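Local atomic coordinates of DMATS type aromatic prenyltransferase (Streptomyces coelicolor, PDB entry 6ZS0), a protein that probably transfers a dimethylallyl group to C5 of the indole ring of tryptophan, as a bacterial aromatic prenyltransferase of the DMATS type with an ABBA-barrel fold. Residues A[223-227]-A[329-333]; A[118-123]-A[168-173]; A[294-300]-A[336-340]. All coordinates share one frame; numbering follows the deposited sequence.

Interaction 1: residues A[223-227]-A[329-333]; sequences TDSGL and LAGQR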
ATOM      1  N   THR A 223     -21.546  -3.375  -9.461  1.00 43.49           N
ATOM      2  CA  THR A 223     -21.161  -4.555 -10.288  1.00 45.68           C
ATOM      3  C   THR A 223     -20.063  -4.193 -11.302  1.00 45.56           C
ATOM      4  O   THR A 223     -19.102  -5.003 -11.449  1.00 46.30           O
ATOM      5  CB  THR A 223     -22.405  -5.123 -10.989  1.00 47.41           C
ATOM      6  OG1 THR A 223     -21.976  -6.194 -11.827  1.00 49.97           O
ATOM      7  CG2 THR A 223     -23.175  -4.101 -11.803  1.00 48.28           C
ATOM      8  N   ASP A 224     -20.179  -3.018 -11.938  1.00 44.83           N
ATOM      9  CA  ASP A 224     -19.325  -2.558 -13.067  1.00 44.93           C
ATOM     10  C   ASP A 224     -17.920  -2.147 -12.594  1.00 41.57           C
ATOM     11  O   ASP A 224     -17.153  -1.632 -13.440  1.00 39.77           O
ATOM     12  CB  ASP A 224     -19.994  -1.407 -13.822  1.00 47.45           C
ATOM     13  CG  ASP A 224     -20.133  -0.104 -13.044  1.00 48.72           C
ATOM     14  OD1 ASP A 224     -20.109   0.959 -13.695  1.00 50.52           O
ATOM     15  OD2 ASP A 224     -20.295  -0.153 -11.796  1.00 49.84           O
ATOM     16  N   SER A 225     -17.565  -2.369 -11.327  1.00 37.86           N
ATOM     17  CA  SER A 225     -16.189  -2.108 -10.826  1.00 36.18           C
ATOM     18  C   SER A 225     -15.514  -3.406 -10.344  1.00 34.94           C
ATOM     19  O   SER A 225     -14.422  -3.302  -9.771  1.00 33.84           O
ATOM     20  CB  SER A 225     -16.172  -1.010  -9.789  1.00 35.36           C
ATOM     21  OG  SER A 225     -17.045  -1.303  -8.721  1.00 35.52           O
ATOM     22  N   GLY A 226     -16.099  -4.585 -10.634  1.00 35.28           N
ATOM     23  CA  GLY A 226     -15.366  -5.872 -10.685  1.00 34.85           C
ATOM     24  C   GLY A 226     -15.703  -6.855  -9.570  1.00 34.16           C
ATOM     25  O   GLY A 226     -15.244  -7.995  -9.666  1.00 34.27           O
ATOM     26  N   LEU A 227     -16.404  -6.438  -8.511  1.00 33.52           N
ATOM     27  CA  LEU A 227     -16.789  -7.324  -7.377  1.00 33.28           C
ATOM     28  C   LEU A 227     -18.308  -7.380  -7.270  1.00 34.56           C
ATOM     29  O   LEU A 227     -18.973  -6.401  -7.686  1.00 35.30           O
ATOM     30  CB  LEU A 227     -16.197  -6.813  -6.056  1.00 31.22           C
ATOM     31  CG  LEU A 227     -14.676  -6.710  -5.986  1.00 30.30           C
ATOM     32  CD1 LEU A 227     -14.236  -6.354  -4.570  1.00 28.57           C
ATOM     33  CD2 LEU A 227     -14.002  -7.996  -6.422  1.00 30.21           C
ATOM     34  N   LEU A 329      -9.280  -7.229  -1.185  1.00 18.78           N
ATOM     35  CA  LEU A 329      -9.958  -7.844  -2.352  1.00 19.65           C
ATOM     36  C   LEU A 329     -10.141  -6.746  -3.398  1.00 19.99           C
ATOM     37  O   LEU A 329     -10.806  -5.744  -3.108  1.00 19.21           O
ATOM     38  CB  LEU A 329     -11.275  -8.439  -1.890  1.00 20.75           C
ATOM     39  CG  LEU A 329     -12.063  -9.176  -2.967  1.00 21.86           C
ATOM     40  CD1 LEU A 329     -11.290 -10.388  -3.448  1.00 22.15           C
ATOM     41  CD2 LEU A 329     -13.435  -9.540  -2.441  1.00 22.40           C
ATOM     42  N   ALA A 330      -9.575  -6.949  -4.581  1.00 21.21           N
ATOM     43  CA  ALA A 330      -9.424  -5.914  -5.619  1.00 23.08           C
ATOM     44  C   ALA A 330     -10.187  -6.359  -6.868  1.00 25.00           C
ATOM     45  O   ALA A 330      -9.852  -7.420  -7.403  1.00 25.37           O
ATOM     46  CB  ALA A 330      -7.970  -5.681  -5.925  1.00 22.90           C
ATOM     47  N   GLY A 331     -11.180  -5.578  -7.255  1.00 26.83           N
ATOM     48  CA  GLY A 331     -11.967  -5.774  -8.477  1.00 29.37           C
ATOM     49  C   GLY A 331     -11.585  -4.766  -9.548  1.00 31.07           C
ATOM     50  O   GLY A 331     -11.226  -3.609  -9.224  1.00 29.32           O
ATOM     51  N   GLN A 332     -11.665  -5.201 -10.795  1.00 34.12           N
ATOM     52  CA  GLN A 332     -11.553  -4.353 -11.999  1.00 37.30           C
ATOM     53  C   GLN A 332     -12.554  -4.888 -13.022  1.00 38.96           C
ATOM     54  O   GLN A 332     -12.613  -6.101 -13.192  1.00 38.43           O
ATOM     55  CB  GLN A 332     -10.125  -4.343 -12.537  1.00 39.02           C
ATOM     56  CG  GLN A 332      -9.414  -3.021 -12.299  1.00 40.84           C
ATOM     57  CD  GLN A 332      -9.938  -1.909 -13.183  1.00 43.07           C
ATOM     58  OE1 GLN A 332     -10.300  -2.125 -14.342  1.00 45.25           O
ATOM     59  NE2 GLN A 332      -9.954  -0.695 -12.646  1.00 43.25           N
ATOM     60  N   ARG A 333     -13.349  -4.000 -13.598  1.00 41.08           N
ATOM     61  CA  ARG A 333     -14.337  -4.310 -14.662  1.00 44.89           C
ATOM     62  C   ARG A 333     -13.735  -5.318 -15.656  1.00 46.86           C
ATOM     63  O   ARG A 333     -12.617  -5.068 -16.149  1.00 46.33           O
ATOM     64  CB  ARG A 333     -14.732  -2.998 -15.337  1.00 46.40           C
ATOM     65  CG  ARG A 333     -15.773  -3.131 -16.436  1.00 49.07           C
ATOM     66  CD  ARG A 333     -16.005  -1.772 -17.063  1.00 50.78           C
ATOM     67  NE  ARG A 333     -16.632  -0.847 -16.131  1.00 51.65           N
ATOM     68  CZ  ARG A 333     -16.655   0.479 -16.270  1.00 52.72           C
ATOM     69  NH1 ARG A 333     -16.077   1.054 -17.315  1.00 54.06           N
ATOM     70  NH2 ARG A 333     -17.247   1.227 -15.354  1.00 51.72           N
TER
HETATM   71  O   HOH W   1     -12.505  -8.177 -10.601  1.00 28.36           O
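Arg333 NE donates to Asp224 O at 2.9 Å, with an N-H...O angle of 152°. The donor lies in the carbonyl plane, whereas the oxygen is tilted 18° from the guanidinium plane. Leaving the backbone with CG anti to its N, the Arg333 chain bends at chi3 (-67°) and brings its guanidinium alongside Asp224. The two side chains point the same way, and Asp224 OD1 makes a weak salt bridge to Arg333 NH2 at 3.3 Å. Asp224 OD1 is also paired with Arg267, and Arg333 NH1 with Asp262, which together form a small chain of alternating charges. Further along, two glycines bring the backbones close, with Gly226 CA and Gly331 CA 4.1 Å apart. A water bonds to Gly226 O at 2.9 Å and takes the hydrogen of Gln332 N at 3.1 Å. Leu227 closes the apolar end, laying CD2 on Gly331 CA at 3.6 Å and CD1 against Leu329 CG at 3.9 Å. The loop between helices 214-217 and 229-240 thus lies against the end of barrel strand 324-332, where Phe271 of strand 270-275 and Val232 of helix 229-240 also touch Leu227.

Interaction 2: residues A[118-123]-A[168-173]; sequences ELLDLF and EALRRL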
ATOM      1  N   GLU A 118      -0.023  18.229 -12.957  1.00 24.04           N
ATOM      2  CA  GLU A 118      -1.371  18.838 -12.901  1.00 25.82           C
ATOM      3  C   GLU A 118      -1.854  18.980 -11.453  1.00 24.48           C
ATOM      4  O   GLU A 118      -2.722  19.832 -11.242  1.00 25.09           O
ATOM      5  CB  GLU A 118      -2.382  18.004 -13.691  1.00 28.10           C
ATOM      6  CG  GLU A 118      -2.245  18.146 -15.170  1.00 31.07           C
ATOM      7  CD  GLU A 118      -2.785  19.453 -15.733  1.00 34.01           C
ATOM      8  OE1 GLU A 118      -3.443  20.229 -14.958  1.00 35.90           O
ATOM      9  OE2 GLU A 118      -2.551  19.697 -16.927  1.00 37.31           O
ATOM     10  N   LEU A 119      -1.304  18.204 -10.498  1.00 22.84           N
ATOM     11  CA  LEU A 119      -1.840  18.105  -9.104  1.00 22.86           C
ATOM     12  C   LEU A 119      -0.928  18.747  -8.062  1.00 21.78           C
ATOM     13  O   LEU A 119      -1.382  18.856  -6.910  1.00 21.73           O
ATOM     14  CB  LEU A 119      -2.016  16.629  -8.747  1.00 23.00           C
ATOM     15  CG  LEU A 119      -2.996  15.851  -9.612  1.00 23.74           C
ATOM     16  CD1 LEU A 119      -3.214  14.474  -9.032  1.00 24.35           C
ATOM     17  CD2 LEU A 119      -4.311  16.578  -9.778  1.00 24.68           C
ATOM     18  N   LEU A 120       0.306  19.129  -8.395  1.00 21.80           N
ATOM     19  CA  LEU A 120       1.338  19.411  -7.354  1.00 22.51           C
ATOM     20  C   LEU A 120       0.960  20.602  -6.470  1.00 22.87           C
ATOM     21  O   LEU A 120       1.284  20.567  -5.277  1.00 22.64           O
ATOM     22  CB  LEU A 120       2.696  19.638  -8.020  1.00 23.04           C
ATOM     23  CG  LEU A 120       3.337  18.396  -8.628  1.00 23.37           C
ATOM     24  CD1 LEU A 120       4.720  18.724  -9.118  1.00 23.78           C
ATOM     25  CD2 LEU A 120       3.378  17.233  -7.640  1.00 23.55           C
ATOM     26  N   ASP A 121       0.335  21.646  -7.009  1.00 23.38           N
ATOM     27  CA  ASP A 121      -0.041  22.805  -6.166  1.00 24.32           C
ATOM     28  C   ASP A 121      -1.079  22.378  -5.124  1.00 23.59           C
ATOM     29  O   ASP A 121      -1.062  22.952  -4.009  1.00 24.92           O
ATOM     30  CB  ASP A 121      -0.568  23.981  -6.970  1.00 25.45           C
ATOM     31  CG  ASP A 121      -1.760  23.609  -7.802  1.00 26.78           C
ATOM     32  OD1 ASP A 121      -1.594  22.735  -8.664  1.00 27.69           O
ATOM     33  OD2 ASP A 121      -2.836  24.160  -7.555  1.00 28.28           O
ATOM     34  N   LEU A 122      -1.952  21.418  -5.451  1.00 21.88           N
ATOM     35  CA  LEU A 122      -2.985  20.932  -4.503  1.00 21.35           C
ATOM     36  C   LEU A 122      -2.307  20.147  -3.383  1.00 20.17           C
ATOM     37  O   LEU A 122      -2.743  20.278  -2.222  1.00 19.60           O
ATOM     38  CB  LEU A 122      -3.990  20.023  -5.204  1.00 22.03           C
ATOM     39  CG  LEU A 122      -4.890  20.668  -6.255  1.00 22.89           C
ATOM     40  CD1 LEU A 122      -5.625  19.596  -7.018  1.00 23.29           C
ATOM     41  CD2 LEU A 122      -5.874  21.633  -5.617  1.00 23.60           C
ATOM     42  N   PHE A 123      -1.302  19.321  -3.713  1.00 18.39           N
ATOM     43  CA  PHE A 123      -0.821  18.251  -2.807  1.00 18.04           C
ATOM     44  C   PHE A 123       0.532  18.571  -2.175  1.00 18.02           C
ATOM     45  O   PHE A 123       0.852  17.915  -1.165  1.00 17.72           O
ATOM     46  CB  PHE A 123      -0.853  16.909  -3.532  1.00 17.61           C
ATOM     47  CG  PHE A 123      -2.240  16.383  -3.774  1.00 17.64           C
ATOM     48  CD1 PHE A 123      -2.806  16.404  -5.047  1.00 17.90           C
ATOM     49  CD2 PHE A 123      -2.997  15.877  -2.726  1.00 17.31           C
ATOM     50  CE1 PHE A 123      -4.093  15.928  -5.266  1.00 17.89           C
ATOM     51  CE2 PHE A 123      -4.260  15.374  -2.961  1.00 17.71           C
ATOM     52  CZ  PHE A 123      -4.813  15.417  -4.224  1.00 18.07           C
ATOM     53  N   GLU A 168     -11.407  18.568  -6.965  1.00 24.31           N
ATOM     54  CA  GLU A 168     -10.608  19.396  -7.895  1.00 24.62           C
ATOM     55  C   GLU A 168      -9.582  18.511  -8.598  1.00 23.43           C
ATOM     56  O   GLU A 168      -9.403  18.659  -9.808  1.00 23.45           O
ATOM     57  CB  GLU A 168      -9.921  20.551  -7.167  1.00 25.95           C
ATOM     58  CG  GLU A 168      -9.013  21.382  -8.061  1.00 27.09           C
ATOM     59  CD  GLU A 168      -9.670  22.065  -9.260  1.00 28.49           C
ATOM     60  OE1 GLU A 168     -10.925  22.029  -9.378  1.00 29.82           O
ATOM     61  OE2 GLU A 168      -8.922  22.634 -10.067  1.00 29.32           O
ATOM     62  N   ALA A 169      -8.931  17.589  -7.880  1.00 22.00           N
ATOM     63  CA  ALA A 169      -7.952  16.669  -8.515  1.00 21.52           C
ATOM     64  C   ALA A 169      -8.617  15.892  -9.656  1.00 21.72           C
ATOM     65  O   ALA A 169      -8.042  15.824 -10.764  1.00 21.96           O
ATOM     66  CB  ALA A 169      -7.359  15.734  -7.489  1.00 20.56           C
ATOM     67  N   LEU A 170      -9.795  15.331  -9.409  1.00 22.49           N
ATOM     68  CA  LEU A 170     -10.463  14.445 -10.395  1.00 23.42           C
ATOM     69  C   LEU A 170     -10.839  15.282 -11.618  1.00 24.88           C
ATOM     70  O   LEU A 170     -10.585  14.832 -12.740  1.00 24.63           O
ATOM     71  CB  LEU A 170     -11.672  13.780  -9.750  1.00 23.69           C
ATOM     72  CG  LEU A 170     -11.329  12.701  -8.725  1.00 23.47           C
ATOM     73  CD1 LEU A 170     -12.581  12.272  -7.971  1.00 23.72           C
ATOM     74  CD2 LEU A 170     -10.665  11.505  -9.400  1.00 23.92           C
ATOM     75  N   ARG A 171     -11.349  16.488 -11.387  1.00 26.61           N
ATOM     76  CA  ARG A 171     -11.691  17.437 -12.478  1.00 28.98           C
ATOM     77  C   ARG A 171     -10.457  17.695 -13.347  1.00 28.95           C
ATOM     78  O   ARG A 171     -10.550  17.577 -14.578  1.00 29.74           O
ATOM     79  CB  ARG A 171     -12.236  18.745 -11.908  1.00 30.66           C
ATOM     80  CG  ARG A 171     -12.763  19.687 -12.977  1.00 32.81           C
ATOM     81  CD  ARG A 171     -12.801  21.122 -12.523  1.00 34.18           C
ATOM     82  NE  ARG A 171     -11.498  21.708 -12.250  1.00 34.85           N
ATOM     83  CZ  ARG A 171     -10.615  22.094 -13.171  1.00 35.43           C
ATOM     84  NH1 ARG A 171     -10.861  21.941 -14.460  1.00 36.46           N
ATOM     85  NH2 ARG A 171      -9.470  22.630 -12.795  1.00 36.00           N
ATOM     86  N   ARG A 172      -9.339  18.054 -12.737  1.00 28.12           N
ATOM     87  CA  ARG A 172      -8.104  18.371 -13.479  1.00 28.29           C
ATOM     88  C   ARG A 172      -7.640  17.141 -14.270  1.00 28.44           C
ATOM     89  O   ARG A 172      -6.965  17.339 -15.285  1.00 27.98           O
ATOM     90  CB  ARG A 172      -7.005  18.841 -12.534  1.00 28.38           C
ATOM     91  CG  ARG A 172      -7.310  20.132 -11.789  1.00 28.09           C
ATOM     92  CD  ARG A 172      -6.091  20.463 -10.982  1.00 27.52           C
ATOM     93  NE  ARG A 172      -6.188  21.673 -10.182  1.00 26.97           N
ATOM     94  CZ  ARG A 172      -5.154  22.233  -9.563  1.00 27.00           C
ATOM     95  NH1 ARG A 172      -3.944  21.704  -9.675  1.00 26.33           N
ATOM     96  NH2 ARG A 172      -5.320  23.344  -8.862  1.00 27.46           N
ATOM     97  N   LEU A 173      -7.963  15.919 -13.822  1.00 28.15           N
ATOM     98  CA  LEU A 173      -7.517  14.671 -14.493  1.00 29.57           C
ATOM     99  C   LEU A 173      -8.550  14.252 -15.553  1.00 30.86           C
ATOM    100  O   LEU A 173      -8.469  13.113 -16.031  1.00 32.44           O
ATOM    101  CB  LEU A 173      -7.298  13.563 -13.454  1.00 29.28           C
ATOM    102  CG  LEU A 173      -6.182  13.791 -12.428  1.00 29.09           C
ATOM    103  CD1 LEU A 173      -6.168  12.661 -11.413  1.00 29.07           C
ATOM    104  CD2 LEU A 173      -4.820  13.912 -13.083  1.00 29.34           C
TER
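Arg172 reaches across from helix 162-175 and meets Asp121 end-on, one nitrogen to each oxygen: NH1 to Asp121 OD1 at 2.8 Å and NH2 to Asp121 OD2 at 2.9 Å. Both oxygens use their syn lone pairs, and the carboxylate and guanidinium planes are only 13° apart. The second hydrogen of Arg172 NH1 goes to Glu118 O at 2.7 Å, in the carbonyl plane, so that one nitrogen ties down both a side chain and the backbone just ahead of helix 120-123. An extended chain from CG to NE carries the group this far. On its own helix Arg172 NE is held by Glu168 OE2 at 2.9 Å, an oxygen that Arg171 NH2 shares from the same face of the carboxylate. Asp121, Glu168, Arg171 and Arg172 thus form a salt-bridge network on the outer side of two helices packed beside barrel strand 191-195. Leu122 CG lies over one face of the Arg172 guanidinium, offset toward the rim.

Beneath this polar layer the packing is apolar and buried. Ala169 CB touches both Leu119 CD2, 3.9 Å away, and the edge of the Phe123 ring, with Phe123 CE1 at 4.0 Å. Leu119 CD1 and Leu173 CD1 meet more distantly, at 4.2 Å, and Leu191 and Leu193 of the strand touch this layer. By contrast, the outer side is exposed at Glu118 and Asp121, and Glu118 OE1 stays 5.5 Å from Arg172 NH1, too far for a direct bond. With acceptors engaging all three of its nitrogens near its plane, the Arg172 guanidinium is restrained in rotation; its two carboxylate partners would probably stabilise its positive charge.

Interaction 3: residues A[294-300]-A[336-340]; sequences VLHHHGM and PPRVT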
ATOM      1  N   VAL A 294      -9.183 -16.829   1.990  1.00 25.15           N
ATOM      2  CA  VAL A 294      -9.607 -15.856   0.939  1.00 25.77           C
ATOM      3  C   VAL A 294      -9.046 -16.300  -0.411  1.00 26.71           C
ATOM      4  O   VAL A 294      -9.785 -16.259  -1.429  1.00 27.45           O
ATOM      5  CB  VAL A 294      -9.161 -14.426   1.276  1.00 25.61           C
ATOM      6  CG1 VAL A 294      -9.482 -13.472   0.132  1.00 25.50           C
ATOM      7  CG2 VAL A 294      -9.797 -13.945   2.578  1.00 25.82           C
ATOM      8  N   LEU A 295      -7.774 -16.675  -0.442  1.00 27.07           N
ATOM      9  CA  LEU A 295      -7.116 -17.102  -1.689  1.00 26.67           C
ATOM     10  C   LEU A 295      -7.852 -18.328  -2.245  1.00 27.88           C
ATOM     11  O   LEU A 295      -8.222 -18.317  -3.465  1.00 27.76           O
ATOM     12  CB  LEU A 295      -5.644 -17.394  -1.400  1.00 26.78           C
ATOM     13  CG  LEU A 295      -4.771 -16.160  -1.204  1.00 26.33           C
ATOM     14  CD1 LEU A 295      -3.413 -16.564  -0.648  1.00 26.55           C
ATOM     15  CD2 LEU A 295      -4.605 -15.404  -2.514  1.00 26.56           C
ATOM     16  N   HIS A 296      -8.122 -19.308  -1.389  1.00 28.40           N
ATOM     17  CA  HIS A 296      -8.814 -20.567  -1.790  1.00 30.82           C
ATOM     18  C   HIS A 296     -10.199 -20.236  -2.376  1.00 32.73           C
ATOM     19  O   HIS A 296     -10.568 -20.848  -3.420  1.00 34.09           O
ATOM     20  CB  HIS A 296      -8.853 -21.545  -0.613  1.00 30.38           C
ATOM     21  CG  HIS A 296      -7.509 -22.090  -0.250  1.00 30.20           C
ATOM     22  ND1 HIS A 296      -7.271 -22.737   0.952  1.00 30.08           N
ATOM     23  CD2 HIS A 296      -6.325 -22.040  -0.883  1.00 30.36           C
ATOM     24  CE1 HIS A 296      -6.025 -23.098   1.020  1.00 29.54           C
ATOM     25  NE2 HIS A 296      -5.412 -22.688  -0.096  1.00 30.98           N
ATOM     26  N   HIS A 297     -10.901 -19.252  -1.812  1.00 34.84           N
ATOM     27  CA  HIS A 297     -12.283 -18.854  -2.208  1.00 37.64           C
ATOM     28  C   HIS A 297     -12.271 -18.183  -3.592  1.00 38.06           C
ATOM     29  O   HIS A 297     -13.322 -18.167  -4.247  1.00 38.36           O
ATOM     30  CB  HIS A 297     -12.919 -17.969  -1.124  1.00 39.70           C
ATOM     31  CG  HIS A 297     -13.304 -18.716   0.113  1.00 42.71           C
ATOM     32  ND1 HIS A 297     -14.141 -18.179   1.084  1.00 44.68           N
ATOM     33  CD2 HIS A 297     -12.987 -19.963   0.532  1.00 45.11           C
ATOM     34  CE1 HIS A 297     -14.316 -19.062   2.049  1.00 45.59           C
ATOM     35  NE2 HIS A 297     -13.618 -20.173   1.729  1.00 46.54           N
ATOM     36  N   HIS A 298     -11.128 -17.658  -4.018  1.00 37.93           N
ATOM     37  CA  HIS A 298     -10.957 -16.959  -5.322  1.00 38.25           C
ATOM     38  C   HIS A 298     -10.049 -17.782  -6.236  1.00 38.56           C
ATOM     39  O   HIS A 298      -9.486 -17.189  -7.181  1.00 39.83           O
ATOM     40  CB  HIS A 298     -10.478 -15.517  -5.073  1.00 37.60           C
ATOM     41  CG  HIS A 298     -11.540 -14.679  -4.453  1.00 37.02           C
ATOM     42  ND1 HIS A 298     -12.567 -14.137  -5.196  1.00 37.81           N
ATOM     43  CD2 HIS A 298     -11.774 -14.331  -3.172  1.00 36.56           C
ATOM     44  CE1 HIS A 298     -13.394 -13.487  -4.400  1.00 37.32           C
ATOM     45  NE2 HIS A 298     -12.941 -13.605  -3.152  1.00 37.37           N
ATOM     46  N   GLY A 299      -9.898 -19.079  -5.936  1.00 38.98           N
ATOM     47  CA  GLY A 299      -9.327 -20.103  -6.822  1.00 39.89           C
ATOM     48  C   GLY A 299      -7.817 -20.055  -6.910  1.00 39.79           C
ATOM     49  O   GLY A 299      -7.303 -20.381  -7.987  1.00 40.65           O
ATOM     50  N   MET A 300      -7.119 -19.706  -5.828  1.00 38.79           N
ATOM     51  CA  MET A 300      -5.644 -19.466  -5.865  1.00 38.45           C
ATOM     52  C   MET A 300      -4.959 -20.261  -4.758  1.00 38.60           C
ATOM     53  O   MET A 300      -5.611 -20.543  -3.746  1.00 37.88           O
ATOM     54  CB  MET A 300      -5.324 -17.970  -5.754  1.00 38.19           C
ATOM     55  CG  MET A 300      -5.824 -17.232  -6.982  1.00 38.43           C
ATOM     56  SD  MET A 300      -5.560 -15.472  -7.016  1.00 37.38           S
ATOM     57  CE  MET A 300      -6.784 -14.919  -5.822  1.00 35.45           C
ATOM     58  N   PRO A 336     -10.855 -11.000 -13.448  1.00 46.62           N
ATOM     59  CA  PRO A 336     -11.016 -11.833 -12.262  1.00 44.70           C
ATOM     60  C   PRO A 336     -10.476 -11.081 -11.045  1.00 40.67           C
ATOM     61  O   PRO A 336      -9.398 -10.495 -11.119  1.00 39.20           O
ATOM     62  CB  PRO A 336     -10.188 -13.090 -12.578  1.00 45.81           C
ATOM     63  CG  PRO A 336      -9.141 -12.604 -13.560  1.00 47.02           C
ATOM     64  CD  PRO A 336      -9.828 -11.518 -14.365  1.00 47.75           C
ATOM     65  N   PRO A 337     -11.211 -11.067  -9.912  1.00 37.98           N
ATOM     66  CA  PRO A 337     -10.731 -10.429  -8.683  1.00 35.57           C
ATOM     67  C   PRO A 337      -9.320 -10.863  -8.256  1.00 32.87           C
ATOM     68  O   PRO A 337      -8.938 -12.008  -8.488  1.00 31.96           O
ATOM     69  CB  PRO A 337     -11.746 -10.886  -7.633  1.00 36.71           C
ATOM     70  CG  PRO A 337     -13.022 -11.051  -8.420  1.00 38.57           C
ATOM     71  CD  PRO A 337     -12.565 -11.612  -9.751  1.00 38.86           C
ATOM     72  N   ARG A 338      -8.607  -9.937  -7.613  1.00 29.34           N
ATOM     73  CA  ARG A 338      -7.233 -10.076  -7.114  1.00 28.31           C
ATOM     74  C   ARG A 338      -7.291 -10.059  -5.576  1.00 24.72           C
ATOM     75  O   ARG A 338      -8.155  -9.337  -5.031  1.00 24.23           O
ATOM     76  CB  ARG A 338      -6.429  -8.889  -7.660  1.00 31.12           C
ATOM     77  CG  ARG A 338      -4.955  -9.149  -7.881  1.00 34.31           C
ATOM     78  CD  ARG A 338      -4.333  -8.159  -8.865  1.00 37.12           C
ATOM     79  NE  ARG A 338      -4.938  -6.822  -8.852  1.00 39.89           N
ATOM     80  CZ  ARG A 338      -4.557  -5.783  -8.091  1.00 41.58           C
ATOM     81  NH1 ARG A 338      -5.205  -4.628  -8.183  1.00 43.07           N
ATOM     82  NH2 ARG A 338      -3.551  -5.894  -7.240  1.00 41.71           N
ATOM     83  N   VAL A 339      -6.430 -10.830  -4.917  1.00 22.62           N
ATOM     84  CA  VAL A 339      -6.297 -10.807  -3.428  1.00 21.84           C
ATOM     85  C   VAL A 339      -4.900 -10.301  -3.097  1.00 20.32           C
ATOM     86  O   VAL A 339      -3.921 -10.823  -3.655  1.00 20.03           O
ATOM     87  CB  VAL A 339      -6.555 -12.181  -2.806  1.00 22.11           C
ATOM     88  CG1 VAL A 339      -6.218 -12.195  -1.332  1.00 22.14           C
ATOM     89  CG2 VAL A 339      -7.991 -12.604  -3.034  1.00 22.96           C
ATOM     90  N   THR A 340      -4.787  -9.325  -2.221  1.00 19.25           N
ATOM     91  CA  THR A 340      -3.481  -8.698  -1.927  1.00 18.71           C
ATOM     92  C   THR A 340      -3.208  -8.794  -0.430  1.00 17.92           C
ATOM     93  O   THR A 340      -4.110  -8.523   0.337  1.00 17.77           O
ATOM     94  CB  THR A 340      -3.416  -7.256  -2.432  1.00 19.12           C
ATOM     95  OG1 THR A 340      -3.715  -7.225  -3.832  1.00 20.18           O
ATOM     96  CG2 THR A 340      -2.048  -6.649  -2.239  1.00 19.40           C
TER
HETATM   97  O   HOH W   2     -10.785 -14.421  -8.631  1.00 38.44           O
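Val339 presents both methyl branches to the end of helix 284-297, and more of its surface is buried here than that of any other residue in the contact. Val339 CG2 meets Val294 CG1 at 3.6 Å, while Leu295 brings its CD2 to 3.8 Å from Val339 CB. From the loop after the helix, Met300 sets its terminal CE 3.8 Å from Val339 CG2; the bend at its last torsion, chi3 -74°, turns the methyl toward the valine. These three side chains cross the valine at a slant, each touching it through a methyl. The chain can turn back in this way because the helix ends in a Schellman motif: Met300 N bonds to Leu295 O, Gly299 N bonds to His296 O, and Gly299, with its positive phi, is the C-prime residue. In the ABBA barrel, this places a helix end from the outer layer over strand 338-344, with Phe70 of strand 64-70 touching both Leu295 and Met300. Pro337 and His298 make the looser end of the contact. Their side chains cross at about a right angle, with His298 ND1 4.1 Å from Pro337 CB. His298 CD2 also approaches Val339 CG2 at 4.2 Å. Nearby, one water donates to Pro337 O at 3.0 Å and more weakly to His298 O at 3.4 Å.

Overall arrangement
Interactions 1 and 3 are neighbours, their centres about 13 Å apart, because strands 324-332 and 338-344 follow each other and pair in the barrel sheet. They touch directly: Ala330 N lies 2.8 Å from Arg338 O, a probable hydrogen bond, and Leu227 CD2 packs on Pro337 CG at 3.8 Å. Interaction 2 stands apart, its centre about 25 Å from interaction 1's and 34 Å from interaction 3's. Interactions 1 and 3 attach a loop and a helix end to barrel strands, whereas interaction 2 ties two outer helical segments together beside strand 191-195. As in other ABBA prenyltransferases, substrates probably bind inside the barrel; all three centres lie about 18 to 21 Å from the chain's centre.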